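Local coordinates for UL18 protein (Human herpesvirus 5, PDB 3D2U) that probably shields infected cells from natural killer cells by mimicking MHC class I and engaging the inhibitory leukocyte receptor LILRB1, at residues Y263-T268 against V274-S279; N239-T244 against F249-Y254; E85-Y90 against K148-G153. The protein carries 4 engineered substitutions. All coordinates share one frame; numbering follows the deposited sequence.

Contact 1: residues Y263-T268 against V274-S279; sequences YTCRVT and VEIPIS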
ATOM      1  N   TYR A 263     -21.063 -22.112  -3.864  1.00 33.71           N
ATOM      2  CA  TYR A 263     -20.703 -20.860  -3.196  1.00 27.73           C
ATOM      3  C   TYR A 263     -21.486 -19.719  -3.811  1.00 37.27           C
ATOM      4  O   TYR A 263     -21.785 -19.731  -5.000  1.00 35.15           O
ATOM      5  CB  TYR A 263     -19.221 -20.499  -3.368  1.00 26.80           C
ATOM      6  CG  TYR A 263     -18.257 -21.131  -2.404  1.00 48.97           C
ATOM      7  CD1 TYR A 263     -17.817 -22.444  -2.581  1.00 50.20           C
ATOM      8  CD2 TYR A 263     -17.767 -20.410  -1.316  1.00 42.38           C
ATOM      9  CE1 TYR A 263     -16.917 -23.025  -1.691  1.00 23.97           C
ATOM     10  CE2 TYR A 263     -16.856 -20.982  -0.421  1.00 47.11           C
ATOM     11  CZ  TYR A 263     -16.441 -22.291  -0.619  1.00 48.94           C
ATOM     12  OH  TYR A 263     -15.564 -22.864   0.270  1.00 40.74           O
ATOM     13  N   THR A 264     -21.789 -18.723  -2.987  1.00 46.67           N
ATOM     14  CA  THR A 264     -22.471 -17.515  -3.434  1.00 53.12           C
ATOM     15  C   THR A 264     -21.716 -16.359  -2.778  1.00 43.94           C
ATOM     16  O   THR A 264     -21.007 -16.552  -1.791  1.00 40.97           O
ATOM     17  CB  THR A 264     -23.939 -17.445  -2.963  1.00 36.89           C
ATOM     18  OG1 THR A 264     -23.970 -17.260  -1.546  1.00 42.20           O
ATOM     19  CG2 THR A 264     -24.697 -18.712  -3.334  1.00 31.72           C
ATOM     20  N   CYS A 265     -21.852 -15.162  -3.324  1.00 45.34           N
ATOM     21  CA  CYS A 265     -21.191 -14.021  -2.723  1.00 38.99           C
ATOM     22  C   CYS A 265     -22.246 -13.078  -2.167  1.00 36.74           C
ATOM     23  O   CYS A 265     -23.160 -12.685  -2.881  1.00 28.40           O
ATOM     24  CB  CYS A 265     -20.338 -13.295  -3.754  1.00 30.92           C
ATOM     25  SG  CYS A 265     -19.572 -11.772  -3.127  1.00 41.47           S
ATOM     26  N   ARG A 266     -22.119 -12.733  -0.889  1.00 25.85           N
ATOM     27  CA  ARG A 266     -23.057 -11.833  -0.226  1.00 36.88           C
ATOM     28  C   ARG A 266     -22.378 -10.477  -0.061  1.00 41.13           C
ATOM     29  O   ARG A 266     -21.273 -10.397   0.478  1.00 30.44           O
ATOM     30  CB  ARG A 266     -23.461 -12.407   1.147  1.00 27.35           C
ATOM     31  CG  ARG A 266     -24.443 -11.543   1.959  1.00 30.73           C
ATOM     32  CD  ARG A 266     -24.884 -12.238   3.270  1.00 50.55           C
ATOM     33  NE  ARG A 266     -25.652 -13.460   3.020  1.00 53.88           N
ATOM     34  CZ  ARG A 266     -25.778 -14.467   3.887  1.00 65.88           C
ATOM     35  NH1 ARG A 266     -25.189 -14.414   5.083  1.00 44.73           N
ATOM     36  NH2 ARG A 266     -26.483 -15.539   3.550  1.00 55.16           N
ATOM     37  N   VAL A 267     -23.024  -9.417  -0.540  1.00 33.04           N
ATOM     38  CA  VAL A 267     -22.452  -8.077  -0.422  1.00 40.54           C
ATOM     39  C   VAL A 267     -23.441  -7.140   0.268  1.00 35.57           C
ATOM     40  O   VAL A 267     -24.550  -6.918  -0.218  1.00 31.37           O
ATOM     41  CB  VAL A 267     -22.078  -7.488  -1.811  1.00 40.49           C
ATOM     42  CG1 VAL A 267     -21.627  -6.025  -1.661  1.00 28.91           C
ATOM     43  CG2 VAL A 267     -20.963  -8.316  -2.445  1.00 26.29           C
ATOM     44  N   THR A 268     -23.034  -6.602   1.409  1.00 23.42           N
ATOM     45  CA  THR A 268     -23.871  -5.684   2.175  1.00 28.07           C
ATOM     46  C   THR A 268     -23.257  -4.298   2.130  1.00 36.18           C
ATOM     47  O   THR A 268     -22.115  -4.111   2.536  1.00 31.96           O
ATOM     48  CB  THR A 268     -23.995  -6.137   3.653  1.00 38.59           C
ATOM     49  OG1 THR A 268     -24.647  -7.409   3.696  1.00 45.80           O
ATOM     50  CG2 THR A 268     -24.807  -5.135   4.481  1.00 31.16           C
ATOM     51  N   VAL A 274     -26.926  -7.827  -1.417  1.00 23.81           N
ATOM     52  CA  VAL A 274     -27.156  -8.549  -2.653  1.00 46.71           C
ATOM     53  C   VAL A 274     -26.462  -9.907  -2.537  1.00 22.61           C
ATOM     54  O   VAL A 274     -25.435 -10.034  -1.869  1.00 34.46           O
ATOM     55  CB  VAL A 274     -26.617  -7.782  -3.906  1.00 34.56           C
ATOM     56  CG1 VAL A 274     -25.088  -7.721  -3.895  1.00 43.03           C
ATOM     57  CG2 VAL A 274     -27.094  -8.470  -5.166  1.00 44.63           C
ATOM     58  N   GLU A 275     -27.024 -10.916  -3.186  1.00 34.51           N
ATOM     59  CA  GLU A 275     -26.426 -12.240  -3.150  1.00 51.68           C
ATOM     60  C   GLU A 275     -26.464 -12.855  -4.542  1.00 41.09           C
ATOM     61  O   GLU A 275     -27.514 -12.914  -5.170  1.00 29.65           O
ATOM     62  CB  GLU A 275     -27.158 -13.138  -2.143  1.00 34.20           C
ATOM     63  CG  GLU A 275     -26.271 -14.248  -1.609  1.00 46.55           C
ATOM     64  CD  GLU A 275     -26.849 -14.968  -0.401  1.00 57.51           C
ATOM     65  OE1 GLU A 275     -27.241 -14.290   0.576  1.00 54.42           O
ATOM     66  OE2 GLU A 275     -26.890 -16.218  -0.420  1.00 61.29           O
ATOM     67  N   ILE A 276     -25.301 -13.291  -5.023  1.00 29.17           N
ATOM     68  CA  ILE A 276     -25.185 -13.898  -6.346  1.00 35.14           C
ATOM     69  C   ILE A 276     -24.445 -15.239  -6.312  1.00 40.78           C
ATOM     70  O   ILE A 276     -23.527 -15.440  -5.510  1.00 34.70           O
ATOM     71  CB  ILE A 276     -24.433 -12.952  -7.360  1.00 37.54           C
ATOM     72  CG1 ILE A 276     -22.964 -12.748  -6.938  1.00 28.41           C
ATOM     73  CG2 ILE A 276     -25.137 -11.609  -7.449  1.00 34.22           C
ATOM     74  CD1 ILE A 276     -22.778 -11.999  -5.632  1.00 55.72           C
ATOM     75  N   PRO A 277     -24.859 -16.188  -7.173  1.00 40.51           N
ATOM     76  CA  PRO A 277     -24.222 -17.508  -7.243  1.00 43.61           C
ATOM     77  C   PRO A 277     -22.827 -17.323  -7.827  1.00 38.73           C
ATOM     78  O   PRO A 277     -22.639 -16.546  -8.763  1.00 50.53           O
ATOM     79  CB  PRO A 277     -25.150 -18.294  -8.175  1.00 42.65           C
ATOM     80  CG  PRO A 277     -25.720 -17.222  -9.069  1.00 46.67           C
ATOM     81  CD  PRO A 277     -26.016 -16.119  -8.087  1.00 30.37           C
ATOM     82  N   ILE A 278     -21.844 -18.017  -7.269  1.00 30.58           N
ATOM     83  CA  ILE A 278     -20.487 -17.865  -7.755  1.00 39.74           C
ATOM     84  C   ILE A 278     -19.928 -19.180  -8.358  1.00 52.57           C
ATOM     85  O   ILE A 278     -19.172 -19.151  -9.329  1.00 47.87           O
ATOM     86  CB  ILE A 278     -19.652 -17.163  -6.622  1.00 47.97           C
ATOM     87  CG1 ILE A 278     -19.359 -15.731  -7.080  1.00 47.72           C
ATOM     88  CG2 ILE A 278     -18.430 -17.948  -6.227  1.00 48.07           C
ATOM     89  CD1 ILE A 278     -18.696 -14.847  -6.048  1.00 60.52           C
ATOM     90  N   SER A 279     -20.348 -20.322  -7.817  1.00 52.73           N
ATOM     91  CA  SER A 279     -19.984 -21.642  -8.362  1.00 51.41           C
ATOM     92  C   SER A 279     -21.160 -22.568  -8.045  1.00 46.27           C
ATOM     93  O   SER A 279     -21.649 -22.585  -6.906  1.00 40.96           O
ATOM     94  CB  SER A 279     -18.676 -22.194  -7.765  1.00 41.49           C
ATOM     95  OG  SER A 279     -18.807 -22.497  -6.391  1.00 61.61           O
TER

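Contact 2: residues N239-T244 against F249-Y254; sequences NPLLPT and FHQGCY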
ATOM      1  N   ASN A 239      -8.683  -7.543  -1.551  1.00 31.77           N
ATOM      2  CA  ASN A 239      -7.644  -6.575  -1.861  1.00 27.62           C
ATOM      3  C   ASN A 239      -8.095  -5.331  -1.112  1.00 27.47           C
ATOM      4  O   ASN A 239      -9.200  -5.299  -0.577  1.00 27.65           O
ATOM      5  CB  ASN A 239      -7.576  -6.291  -3.361  1.00 36.64           C
ATOM      6  CG  ASN A 239      -6.746  -7.315  -4.103  1.00 40.16           C
ATOM      7  OD1 ASN A 239      -5.858  -7.935  -3.527  1.00 35.83           O
ATOM      8  ND2 ASN A 239      -7.010  -7.479  -5.387  1.00 36.43           N
ATOM      9  N   PRO A 240      -7.263  -4.290  -1.070  1.00 22.62           N
ATOM     10  CA  PRO A 240      -7.703  -3.096  -0.341  1.00 32.85           C
ATOM     11  C   PRO A 240      -8.884  -2.358  -0.988  1.00 38.86           C
ATOM     12  O   PRO A 240      -9.211  -2.571  -2.156  1.00 23.94           O
ATOM     13  CB  PRO A 240      -6.442  -2.220  -0.313  1.00 43.14           C
ATOM     14  CG  PRO A 240      -5.298  -3.199  -0.539  1.00 34.71           C
ATOM     15  CD  PRO A 240      -5.885  -4.133  -1.566  1.00 33.85           C
ATOM     16  N   LEU A 241      -9.523  -1.501  -0.197  1.00 26.44           N
ATOM     17  CA  LEU A 241     -10.623  -0.663  -0.651  1.00 36.94           C
ATOM     18  C   LEU A 241      -9.919   0.447  -1.436  1.00 41.82           C
ATOM     19  O   LEU A 241      -9.086   1.170  -0.893  1.00 33.67           O
ATOM     20  CB  LEU A 241     -11.360  -0.087   0.557  1.00 35.28           C
ATOM     21  CG  LEU A 241     -12.591   0.807   0.361  1.00 36.55           C
ATOM     22  CD1 LEU A 241     -13.787   0.012  -0.133  1.00 43.07           C
ATOM     23  CD2 LEU A 241     -12.915   1.423   1.698  1.00 54.06           C
ATOM     24  N   LEU A 242     -10.264   0.581  -2.709  1.00 27.72           N
ATOM     25  CA  LEU A 242      -9.602   1.536  -3.588  1.00 47.69           C
ATOM     26  C   LEU A 242     -10.536   2.611  -4.125  1.00 25.99           C
ATOM     27  O   LEU A 242     -11.710   2.348  -4.389  1.00 30.19           O
ATOM     28  CB  LEU A 242      -8.940   0.742  -4.718  1.00 26.26           C
ATOM     29  CG  LEU A 242      -7.974  -0.296  -4.115  1.00 35.21           C
ATOM     30  CD1 LEU A 242      -7.806  -1.507  -5.012  1.00 34.58           C
ATOM     31  CD2 LEU A 242      -6.645   0.371  -3.854  1.00 32.95           C
ATOM     32  N   PRO A 243     -10.020   3.836  -4.320  1.00 28.88           N
ATOM     33  CA  PRO A 243     -10.842   4.941  -4.820  1.00 39.59           C
ATOM     34  C   PRO A 243     -10.834   5.086  -6.334  1.00 28.61           C
ATOM     35  O   PRO A 243      -9.884   4.658  -6.993  1.00 35.14           O
ATOM     36  CB  PRO A 243     -10.162   6.144  -4.204  1.00 21.25           C
ATOM     37  CG  PRO A 243      -8.692   5.783  -4.500  1.00 27.50           C
ATOM     38  CD  PRO A 243      -8.639   4.301  -4.061  1.00 23.33           C
ATOM     39  N   THR A 244     -11.895   5.662  -6.890  1.00 29.46           N
ATOM     40  CA  THR A 244     -11.879   5.991  -8.318  1.00 45.44           C
ATOM     41  C   THR A 244     -12.172   7.495  -8.409  1.00 28.89           C
ATOM     42  O   THR A 244     -12.702   8.093  -7.468  1.00 39.01           O
ATOM     43  CB  THR A 244     -12.880   5.163  -9.204  1.00 42.71           C
ATOM     44  OG1 THR A 244     -14.223   5.299  -8.722  1.00 33.79           O
ATOM     45  CG2 THR A 244     -12.454   3.699  -9.259  1.00 42.98           C
ATOM     46  N   PHE A 249     -15.945   3.851  -4.695  1.00 34.91           N
ATOM     47  CA  PHE A 249     -14.935   2.879  -4.354  1.00 38.23           C
ATOM     48  C   PHE A 249     -15.016   1.530  -5.051  1.00 35.78           C
ATOM     49  O   PHE A 249     -15.991   1.211  -5.737  1.00 32.01           O
ATOM     50  CB  PHE A 249     -14.922   2.727  -2.836  1.00 24.44           C
ATOM     51  CG  PHE A 249     -14.647   4.020  -2.117  1.00 39.98           C
ATOM     52  CD1 PHE A 249     -13.351   4.373  -1.766  1.00 28.52           C
ATOM     53  CD2 PHE A 249     -15.683   4.918  -1.851  1.00 46.64           C
ATOM     54  CE1 PHE A 249     -13.083   5.608  -1.164  1.00 29.48           C
ATOM     55  CE2 PHE A 249     -15.426   6.148  -1.253  1.00 38.76           C
ATOM     56  CZ  PHE A 249     -14.123   6.493  -0.910  1.00 36.45           C
ATOM     57  N   HIS A 250     -13.969   0.742  -4.846  1.00 29.83           N
ATOM     58  CA  HIS A 250     -13.821  -0.555  -5.481  1.00 32.85           C
ATOM     59  C   HIS A 250     -13.175  -1.578  -4.544  1.00 31.13           C
ATOM     60  O   HIS A 250     -12.251  -1.249  -3.812  1.00 31.93           O
ATOM     61  CB  HIS A 250     -12.920  -0.351  -6.705  1.00 19.51           C
ATOM     62  CG  HIS A 250     -12.520  -1.612  -7.401  1.00 32.58           C
ATOM     63  ND1 HIS A 250     -12.995  -1.953  -8.648  1.00 31.98           N
ATOM     64  CD2 HIS A 250     -11.671  -2.601  -7.038  1.00 20.84           C
ATOM     65  CE1 HIS A 250     -12.456  -3.098  -9.025  1.00 37.03           C
ATOM     66  NE2 HIS A 250     -11.649  -3.513  -8.067  1.00 26.72           N
ATOM     67  N   GLN A 251     -13.655  -2.815  -4.564  1.00 31.32           N
ATOM     68  CA  GLN A 251     -13.027  -3.849  -3.758  1.00 44.00           C
ATOM     69  C   GLN A 251     -13.286  -5.250  -4.298  1.00 32.74           C
ATOM     70  O   GLN A 251     -14.431  -5.638  -4.551  1.00 27.25           O
ATOM     71  CB  GLN A 251     -13.437  -3.750  -2.278  1.00 29.18           C
ATOM     72  CG  GLN A 251     -12.550  -4.618  -1.361  1.00 27.51           C
ATOM     73  CD  GLN A 251     -12.677  -4.280   0.117  1.00 39.34           C
ATOM     74  OE1 GLN A 251     -13.768  -4.027   0.619  1.00 34.42           O
ATOM     75  NE2 GLN A 251     -11.557  -4.304   0.825  1.00 33.49           N
ATOM     76  N   GLY A 252     -12.200  -5.993  -4.507  1.00 35.81           N
ATOM     77  CA  GLY A 252     -12.289  -7.360  -4.999  1.00 26.44           C
ATOM     78  C   GLY A 252     -11.775  -8.323  -3.937  1.00 33.01           C
ATOM     79  O   GLY A 252     -10.857  -7.985  -3.187  1.00 40.65           O
ATOM     80  N   CYS A 253     -12.364  -9.515  -3.856  1.00 33.60           N
ATOM     81  CA  CYS A 253     -11.949 -10.522  -2.872  1.00 34.24           C
ATOM     82  C   CYS A 253     -11.874 -11.894  -3.551  1.00 32.81           C
ATOM     83  O   CYS A 253     -12.448 -12.081  -4.621  1.00 32.38           O
ATOM     84  CB  CYS A 253     -12.960 -10.580  -1.712  1.00 40.65           C
ATOM     85  SG  CYS A 253     -13.439  -8.959  -1.001  1.00 42.17           S
ATOM     86  N   TYR A 254     -11.188 -12.851  -2.923  1.00 30.25           N
ATOM     87  CA  TYR A 254     -11.050 -14.199  -3.484  1.00 34.74           C
ATOM     88  C   TYR A 254     -10.952 -15.268  -2.379  1.00 39.06           C
ATOM     89  O   TYR A 254     -10.668 -14.922  -1.241  1.00 32.24           O
ATOM     90  CB  TYR A 254      -9.793 -14.242  -4.397  1.00 30.12           C
ATOM     91  CG  TYR A 254      -8.467 -14.024  -3.683  1.00 33.00           C
ATOM     92  CD1 TYR A 254      -7.825 -15.069  -3.004  1.00 21.82           C
ATOM     93  CD2 TYR A 254      -7.877 -12.762  -3.640  1.00 30.97           C
ATOM     94  CE1 TYR A 254      -6.640 -14.853  -2.295  1.00 38.09           C
ATOM     95  CE2 TYR A 254      -6.682 -12.543  -2.931  1.00 27.78           C
ATOM     96  CZ  TYR A 254      -6.078 -13.589  -2.261  1.00 42.27           C
ATOM     97  OH  TYR A 254      -4.932 -13.352  -1.525  1.00 40.74           O
TER
HETATM   98  O   HOH W   1      -9.759  -4.328  -4.205  1.00 23.54           O
HETATM   99  O   HOH W   2     -15.272   2.823  -8.116  1.00 34.25           O

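Contact 3: residues E85-Y90 against K148-G153; sequences EIALGY and KTYIDG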
ATOM      1  N   GLU A  85      13.395  23.909   7.162  1.00 29.64           N
ATOM      2  CA  GLU A  85      14.532  23.357   6.439  1.00 39.73           C
ATOM      3  C   GLU A  85      15.826  23.847   7.097  1.00 34.32           C
ATOM      4  O   GLU A  85      16.757  23.071   7.293  1.00 39.33           O
ATOM      5  CB  GLU A  85      14.466  23.778   4.963  1.00 32.84           C
ATOM      6  CG  GLU A  85      15.731  23.523   4.130  1.00 51.46           C
ATOM      7  CD  GLU A  85      16.371  22.161   4.362  1.00 52.76           C
ATOM      8  OE1 GLU A  85      15.647  21.170   4.589  1.00 60.47           O
ATOM      9  OE2 GLU A  85      17.613  22.081   4.300  1.00 46.25           O
ATOM     10  N   ILE A  86      15.862  25.128   7.459  1.00 37.77           N
ATOM     11  CA  ILE A  86      17.030  25.721   8.096  1.00 37.01           C
ATOM     12  C   ILE A  86      17.266  25.130   9.481  1.00 35.63           C
ATOM     13  O   ILE A  86      18.365  24.709   9.805  1.00 39.65           O
ATOM     14  CB  ILE A  86      16.878  27.272   8.220  1.00 42.80           C
ATOM     15  CG1 ILE A  86      17.001  27.920   6.832  1.00 28.05           C
ATOM     16  CG2 ILE A  86      17.937  27.835   9.169  1.00 36.77           C
ATOM     17  CD1 ILE A  86      16.723  29.410   6.822  1.00 31.56           C
ATOM     18  N   ALA A  87      16.224  25.088  10.296  1.00 24.26           N
ATOM     19  CA  ALA A  87      16.342  24.576  11.653  1.00 39.49           C
ATOM     20  C   ALA A  87      16.440  23.057  11.775  1.00 34.73           C
ATOM     21  O   ALA A  87      17.251  22.544  12.553  1.00 33.81           O
ATOM     22  CB  ALA A  87      15.170  25.074  12.488  1.00 34.29           C
ATOM     23  N   LEU A  88      15.630  22.331  11.010  1.00 35.69           N
ATOM     24  CA  LEU A  88      15.620  20.875  11.117  1.00 37.30           C
ATOM     25  C   LEU A  88      16.370  20.085  10.051  1.00 35.49           C
ATOM     26  O   LEU A  88      16.841  18.980  10.329  1.00 36.63           O
ATOM     27  CB  LEU A  88      14.177  20.360  11.144  1.00 36.69           C
ATOM     28  CG  LEU A  88      13.124  20.943  12.086  1.00 38.45           C
ATOM     29  CD1 LEU A  88      11.828  20.148  11.921  1.00 28.67           C
ATOM     30  CD2 LEU A  88      13.589  20.887  13.522  1.00 34.03           C
ATOM     31  N   GLY A  89      16.483  20.628   8.842  1.00 34.46           N
ATOM     32  CA  GLY A  89      17.128  19.878   7.777  1.00 39.41           C
ATOM     33  C   GLY A  89      16.187  18.711   7.524  1.00 37.20           C
ATOM     34  O   GLY A  89      15.095  18.724   8.038  1.00 28.32           O
ATOM     35  N   TYR A  90      16.568  17.706   6.754  1.00 39.40           N
ATOM     36  CA  TYR A  90      15.654  16.590   6.541  1.00 39.32           C
ATOM     37  C   TYR A  90      16.453  15.326   6.320  1.00 33.08           C
ATOM     38  O   TYR A  90      17.640  15.388   6.042  1.00 35.54           O
ATOM     39  CB  TYR A  90      14.746  16.859   5.331  1.00 32.25           C
ATOM     40  CG  TYR A  90      15.481  16.860   4.015  1.00 45.14           C
ATOM     41  CD1 TYR A  90      15.504  15.724   3.200  1.00 37.26           C
ATOM     42  CD2 TYR A  90      16.192  17.987   3.599  1.00 36.88           C
ATOM     43  CE1 TYR A  90      16.213  15.716   2.006  1.00 38.57           C
ATOM     44  CE2 TYR A  90      16.905  17.983   2.413  1.00 42.43           C
ATOM     45  CZ  TYR A  90      16.912  16.847   1.621  1.00 34.90           C
ATOM     46  OH  TYR A  90      17.619  16.851   0.444  1.00 44.08           O
ATOM     47  N   LYS A 148      15.027  18.469  19.589  1.00 41.82           N
ATOM     48  CA  LYS A 148      13.977  18.491  20.604  1.00 28.13           C
ATOM     49  C   LYS A 148      13.743  19.821  21.297  1.00 35.00           C
ATOM     50  O   LYS A 148      12.612  20.295  21.377  1.00 51.50           O
ATOM     51  CB  LYS A 148      14.236  17.404  21.656  1.00 42.99           C
ATOM     52  CG  LYS A 148      13.351  17.503  22.901  1.00 38.17           C
ATOM     53  CD  LYS A 148      13.311  16.171  23.626  1.00 47.89           C
ATOM     54  CE  LYS A 148      12.480  16.231  24.895  1.00 53.39           C
ATOM     55  NZ  LYS A 148      12.384  14.877  25.511  1.00 50.15           N
ATOM     56  N   THR A 149      14.794  20.439  21.811  1.00 55.58           N
ATOM     57  CA  THR A 149      14.569  21.703  22.489  1.00 49.58           C
ATOM     58  C   THR A 149      14.024  22.773  21.535  1.00 47.52           C
ATOM     59  O   THR A 149      13.205  23.597  21.942  1.00 45.98           O
ATOM     60  CB  THR A 149      15.836  22.188  23.242  1.00 46.18           C
ATOM     61  OG1 THR A 149      16.943  22.229  22.341  1.00 48.64           O
ATOM     62  CG2 THR A 149      16.153  21.235  24.412  1.00 47.32           C
ATOM     63  N   TYR A 150      14.442  22.761  20.268  1.00 40.93           N
ATOM     64  CA  TYR A 150      13.905  23.745  19.324  1.00 37.44           C
ATOM     65  C   TYR A 150      12.417  23.470  19.073  1.00 40.08           C
ATOM     66  O   TYR A 150      11.595  24.383  19.120  1.00 53.67           O
ATOM     67  CB  TYR A 150      14.645  23.711  17.986  1.00 45.69           C
ATOM     68  CG  TYR A 150      13.943  24.485  16.870  1.00 43.51           C
ATOM     69  CD1 TYR A 150      14.175  25.853  16.666  1.00 48.81           C
ATOM     70  CD2 TYR A 150      13.046  23.842  16.016  1.00 40.88           C
ATOM     71  CE1 TYR A 150      13.530  26.555  15.631  1.00 40.68           C
ATOM     72  CE2 TYR A 150      12.396  24.530  14.984  1.00 43.83           C
ATOM     73  CZ  TYR A 150      12.640  25.877  14.796  1.00 41.14           C
ATOM     74  OH  TYR A 150      11.996  26.526  13.771  1.00 45.52           O
ATOM     75  N   ILE A 151      12.070  22.213  18.813  1.00 41.04           N
ATOM     76  CA  ILE A 151      10.672  21.869  18.558  1.00 48.14           C
ATOM     77  C   ILE A 151       9.796  22.183  19.781  1.00 50.90           C
ATOM     78  O   ILE A 151       8.765  22.835  19.651  1.00 44.96           O
ATOM     79  CB  ILE A 151      10.522  20.371  18.144  1.00 42.54           C
ATOM     80  CG1 ILE A 151      11.340  20.088  16.874  1.00 34.35           C
ATOM     81  CG2 ILE A 151       9.062  20.040  17.842  1.00 27.79           C
ATOM     82  CD1 ILE A 151      10.943  20.944  15.672  1.00 68.85           C
ATOM     83  N   ASP A 152      10.220  21.746  20.965  1.00 42.84           N
ATOM     84  CA  ASP A 152       9.468  22.004  22.196  1.00 48.08           C
ATOM     85  C   ASP A 152       9.293  23.495  22.427  1.00 56.90           C
ATOM     86  O   ASP A 152       8.270  23.942  22.964  1.00 53.75           O
ATOM     87  CB  ASP A 152      10.182  21.375  23.392  1.00 38.02           C
ATOM     88  CG  ASP A 152      10.046  19.874  23.410  1.00 42.44           C
ATOM     89  OD1 ASP A 152       9.566  19.326  22.398  1.00 47.75           O
ATOM     90  OD2 ASP A 152      10.415  19.238  24.416  1.00 50.15           O
ATOM     91  N   GLY A 153      10.299  24.259  22.013  1.00 49.37           N
ATOM     92  CA  GLY A 153      10.248  25.701  22.156  1.00 40.10           C
ATOM     93  C   GLY A 153       9.230  26.299  21.209  1.00 43.93           C
ATOM     94  O   GLY A 153       8.553  27.267  21.553  1.00 54.85           O
TER

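Contact 1: residues Y263-T268 against V274-S279
The guanidinium of Arg266 meets Glu275 at its edge: OE1 lies in the guanidinium plane, 3.0 Å from NE, in a nearly straight bond (162° at the hydrogen) that forms a salt bridge. The two flat groups are not coplanar. Their planes stand 52° apart, so NE comes to OE1 from above the carboxylate, and NH2 adds a weak bond to the same oxygen. A bend in the arginine chain at chi3 (-65°) brings NE to OE1. The other oxygen, OE2, is hydrogen-bonded by Tyr226 OH and only weakly by Thr264 OG1 (3.3 Å), so the carboxylate links three strands. The ring of Tyr263 has Ser279 OG near its plane at the edge, 3.9 Å from CD1; that hydroxyl is itself hydrogen-bonded to Gln261 O, and the ring stacks with His225.

Thr264, Arg266, Glu275 and Pro277 lie on one face of the sheet; Tyr263, Cys265, Val267, Val274, Ile276 and Ser279 lie on the other. Val267 CB packs on Val274 CG1 at 3.7 Å, and Cys265 CB lies unusually tight against Ile278 CD1, 3.2 Å away, beside the disulfide to Cys209. At one end Tyr263 O accepts two amides from the same side of its carbonyl plane, Ile278 N at 2.8 Å and Ser279 N at 3.2 Å. Two residues opposite one define a classic beta bulge, where the antiparallel register moves by one. These features describe the F-G hairpin of an immunoglobulin C1-set domain, in which the F-strand cysteine forms the canonical intersheet disulfide.

Contact 2: residues N239-T244 against F249-Y254
Asn239 N donates to Gly252 O at 2.8 Å, while the Asn239 carbonyl is taken by a side chain: Gln251 NE2 reaches Asn239 O at 2.9 Å with an N-H...O angle of 167°. The pair belongs to the D-E hairpin of the immunoglobulin C1-set domain, an antiparallel connection that becomes regular at Leu242 and His250. There the two backbones exchange bonds, Leu242 N to His250 O being 2.9 Å long, while the return bond from His250 N is distinctly bent (134°).

With CG of Gln251 anti to its own N (chi1 -167°), the extended chain carries NE2 to Asn239 O, which lies close to the plane of the amide. Leu241 crosses Gln251 at about a right angle and sends CD1 to within 4.0 Å of Phe249 CB. The Phe249 ring also touches Pro243, whose CB is 4.2 Å from CE1.

His250 leaves on the face shared with Leu242, where a neighbouring protein chain packs on both; His250 NE2 is hydrogen-bonded to the backbone of that chain, and its ring also meets Tyr212. Cys253, next to Gly252, is tied by a disulfide to Cys238. The Gln251 amide stands where a regular ladder would probably use the N-H of Gly252; instead, Gly252 N gives its hydrogen to a water at 3.0 Å, which in turn donates to Pro240 O at 2.8 Å.

Contact 3: residues E85-Y90 against K148-G153
Tyr150 and Ile151 leave their helix with different first torsions, and both reach the last turn of helix 62-88. For Tyr150, CG is anti to the backbone N (chi1 167°), which extends the ring toward Ala87. For Ile151, CG1 is instead anti to the carbonyl carbon (chi1 -59°), and its CD1 tip arrives at Leu88.

The ring of Tyr150 presents one face to Ala87. The methyl CB stands 3.8 Å from the ring centroid, 24° off the normal, a CH-pi contact displaced toward the hydroxyl end: CZ is the nearest ring atom, at 3.5 Å from CB. Leu88 crosses both Tyr150 and Ile151 at about a right angle. Its CD2 branch does most of the touching, at 3.9 Å from Tyr150 CD2 and at 3.4 Å from Ile151 CD1, the latter tighter than usual for two carbons.

The contact has two levels. Ala87 and Tyr150 are partly exposed, whereas Leu88 and Ile151 are buried; Leu88 also lies on Trp119 of the sheet, and Ile151 on Tyr139. Gly89, with positive phi, is the first residue to leave helical geometry. In the class I platform this is where the end of the alpha1 helix faces the start of the alpha2 helical region, across one end of the groove.

The nearest CA atoms, those of Ala87 and Tyr150, remain 8.1 Å apart. With no hydrogen bond crossing, the segments are held by apolar burial and van der Waals contact, including the CH-pi contact, over 152 Å², so directional constraint is probably modest.

Overall arrangement
Contacts 1 and 2 are hairpins of the same immunoglobulin domain, one in each of its two sheets, with centres about 17 Å apart; strand 249-258 leads on to strand 262-268. Contact 3 belongs to the class I platform, its centre about 40 Å from that of contact 2. Contact 1 sets buried Cys265, Val267 and Ile278 against exposed Glu275 and Pro277. In contact 2 another protein chain covers the His250 and Leu242 face. Contact 3 has a buried Leu88-Ile151 pair beside partly exposed Ala87 and Tyr150. Backbone ladders hold the hairpins, supplemented by a charged pair in contact 1 and by an amide and waters in contact 2; the smaller helix contact is apolar.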